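Local coordinates for regulatory protein SdiA (Escherichia coli, PDB 4LFU) that senses acyl-homoserine lactone autoinducers of other bacteria as a LuxR-type receptor and activates transcription, including that of the ftsQAZ cell-division genes, at residues 38-44 / 132-138. Residue numbers count along the deposited sequence, not the author numbering.
Sequences EYDYYSL and FLSFSRC
Run 41-44 antiparallel to 132-137, axes 4.6 Å apart at 161°, with Tyr41 opposite Ser136 and Ser43 opposite Ser134 as hydrogen-bonded pairs: Ser136 N to Tyr41 O 2.8 Å, Tyr41 N to Ser136 O 3.0 Å, Ser43 N to Ser134 O 3.0 Å. Asp40 also gives its N to Ser136 O (2.8 Å), making a classic beta bulge, while its OD2 takes Cys138 N at 2.8 Å. Just before it, the Tyr39 ring (chi1 m) fills the slot between Phe135 and Arg137: Phe135 CB sits 3.6 Å from the Tyr39 centroid over one face, and the Arg137 guanidinium lies flat on the other, centres 4.5 Å apart. Strand 130-137 is the middle one of the five-stranded antiparallel sheet of the autoinducer-binding domain, with 41-47 beside it; helices 23-36 and 147-167 pack on the face bearing Tyr42, Leu44, Leu133 and Phe135. There Tyr42 CB abuts Phe135 CD1 (3.7 Å), and the p rotamer of Tyr42 leads its ring away from strand 132-137, onto Tyr27 and Ile30. On the opposite face Ser136 OG, hydrogen-bonded to Tyr63 OH, touches Tyr41 CB at 3.4 Å; further along, a water bridges Ser43 OG (3.1 Å), Ser134 OG (3.2 Å) and Phe132 O (3.1 Å), and Ser134 OG also hydrogen-bonds Thr120 OG1.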
# COMPACT_ATOMS: atom_id res chain seq x y z
N GLU A 38 26.49 11.64 -1.51
CA GLU A 38 26.92 12.94 -2.07
C GLU A 38 25.76 13.87 -2.40
O GLU A 38 25.74 14.49 -3.46
CB GLU A 38 27.82 12.78 -3.31
CG GLU A 38 29.31 12.94 -3.05
CD GLU A 38 30.13 11.67 -3.30
OE1 GLU A 38 31.33 11.80 -3.66
OE2 GLU A 38 29.58 10.55 -3.15
N TYR A 39 24.79 13.97 -1.50
CA TYR A 39 23.67 14.89 -1.67
C TYR A 39 23.75 15.94 -0.59
O TYR A 39 24.29 15.68 0.47
CB TYR A 39 22.34 14.14 -1.63
CG TYR A 39 22.07 13.40 -2.92
CD1 TYR A 39 21.69 14.09 -4.08
CD2 TYR A 39 22.21 12.02 -2.99
CE1 TYR A 39 21.46 13.40 -5.27
CE2 TYR A 39 22.00 11.33 -4.17
CZ TYR A 39 21.61 12.02 -5.30
OH TYR A 39 21.38 11.30 -6.46
N ASP A 40 23.21 17.12 -0.89
CA ASP A 40 23.25 18.25 0.03
C ASP A 40 22.03 18.25 0.92
O ASP A 40 22.10 18.54 2.11
CB ASP A 40 23.32 19.56 -0.76
CG ASP A 40 24.61 19.70 -1.53
OD1 ASP A 40 25.67 19.34 -0.99
OD2 ASP A 40 24.56 20.14 -2.68
N TYR A 41 20.88 17.93 0.33
CA TYR A 41 19.64 18.03 1.05
C TYR A 41 18.78 16.78 0.94
O TYR A 41 18.91 16.02 0.00
CB TYR A 41 18.85 19.24 0.56
CG TYR A 41 19.57 20.57 0.64
CD1 TYR A 41 19.70 21.24 1.86
CD2 TYR A 41 20.08 21.18 -0.50
CE1 TYR A 41 20.34 22.48 1.94
CE2 TYR A 41 20.74 22.42 -0.42
CZ TYR A 41 20.84 23.07 0.79
OH TYR A 41 21.46 24.28 0.86
N TYR A 42 17.89 16.61 1.90
CA TYR A 42 16.83 15.61 1.84
C TYR A 42 15.54 16.31 2.25
O TYR A 42 15.57 17.37 2.88
CB TYR A 42 17.11 14.45 2.79
CG TYR A 42 16.86 14.81 4.25
CD1 TYR A 42 17.86 15.42 5.01
CD2 TYR A 42 15.62 14.54 4.88
CE1 TYR A 42 17.65 15.78 6.31
CE2 TYR A 42 15.40 14.89 6.21
CZ TYR A 42 16.44 15.51 6.91
OH TYR A 42 16.29 15.89 8.23
N SER A 43 14.41 15.73 1.85
CA SER A 43 13.13 16.07 2.40
C SER A 43 12.29 14.79 2.52
O SER A 43 12.32 13.94 1.65
CB SER A 43 12.42 17.13 1.54
OG SER A 43 12.05 16.63 0.27
N LEU A 44 11.56 14.65 3.62
CA LEU A 44 10.69 13.51 3.80
C LEU A 44 9.28 14.10 3.89
O LEU A 44 9.00 14.85 4.82
CB LEU A 44 11.09 12.76 5.08
CG LEU A 44 11.12 11.22 5.15
CD1 LEU A 44 10.58 10.73 6.55
CD2 LEU A 44 10.40 10.49 4.01
N PHE A 132 7.40 10.12 0.56
CA PHE A 132 8.36 10.49 -0.49
C PHE A 132 9.69 10.90 0.15
O PHE A 132 9.73 11.81 0.98
CB PHE A 132 7.82 11.66 -1.32
CG PHE A 132 6.54 11.35 -2.06
CD1 PHE A 132 6.58 10.95 -3.39
CD2 PHE A 132 5.30 11.48 -1.43
CE1 PHE A 132 5.41 10.65 -4.06
CE2 PHE A 132 4.10 11.21 -2.12
CZ PHE A 132 4.16 10.79 -3.42
N LEU A 133 10.77 10.25 -0.24
CA LEU A 133 12.10 10.67 0.21
C LEU A 133 12.89 11.24 -0.97
O LEU A 133 13.15 10.54 -1.94
CB LEU A 133 12.85 9.49 0.84
CG LEU A 133 14.30 9.77 1.28
CD1 LEU A 133 14.37 10.78 2.42
CD2 LEU A 133 14.97 8.46 1.65
N SER A 134 13.26 12.51 -0.88
CA SER A 134 14.01 13.20 -1.93
C SER A 134 15.40 13.52 -1.44
O SER A 134 15.56 13.91 -0.30
CB SER A 134 13.35 14.50 -2.28
OG SER A 134 12.23 14.29 -3.09
N PHE A 135 16.39 13.33 -2.30
CA PHE A 135 17.74 13.88 -2.09
C PHE A 135 18.02 14.90 -3.17
O PHE A 135 17.61 14.72 -4.32
CB PHE A 135 18.81 12.79 -2.17
CG PHE A 135 18.78 11.77 -1.05
CD1 PHE A 135 18.29 12.10 0.22
CD2 PHE A 135 19.27 10.48 -1.26
CE1 PHE A 135 18.27 11.16 1.24
CE2 PHE A 135 19.27 9.55 -0.22
CZ PHE A 135 18.76 9.90 1.03
N SER A 136 18.70 15.99 -2.83
CA SER A 136 19.05 16.98 -3.84
C SER A 136 20.45 17.54 -3.65
O SER A 136 21.02 17.44 -2.60
CB SER A 136 18.02 18.11 -3.92
OG SER A 136 17.99 18.84 -2.71
N ARG A 137 20.98 18.13 -4.71
CA ARG A 137 22.36 18.54 -4.78
C ARG A 137 22.45 19.84 -5.57
O ARG A 137 21.74 20.04 -6.59
CB ARG A 137 23.15 17.43 -5.47
CG ARG A 137 24.62 17.54 -5.32
CD ARG A 137 25.28 16.20 -5.58
NE ARG A 137 24.90 15.60 -6.84
CZ ARG A 137 24.81 14.29 -7.05
NH1 ARG A 137 24.46 13.83 -8.24
NH2 ARG A 137 25.07 13.43 -6.06
N CYS A 138 23.35 20.71 -5.11
CA CYS A 138 23.62 21.98 -5.78
C CYS A 138 24.64 21.86 -6.90
O CYS A 138 24.88 22.83 -7.61
CB CYS A 138 24.08 23.03 -4.76
SG CYS A 138 22.83 23.39 -3.50
O HOH W 1 10.18 14.39 -0.64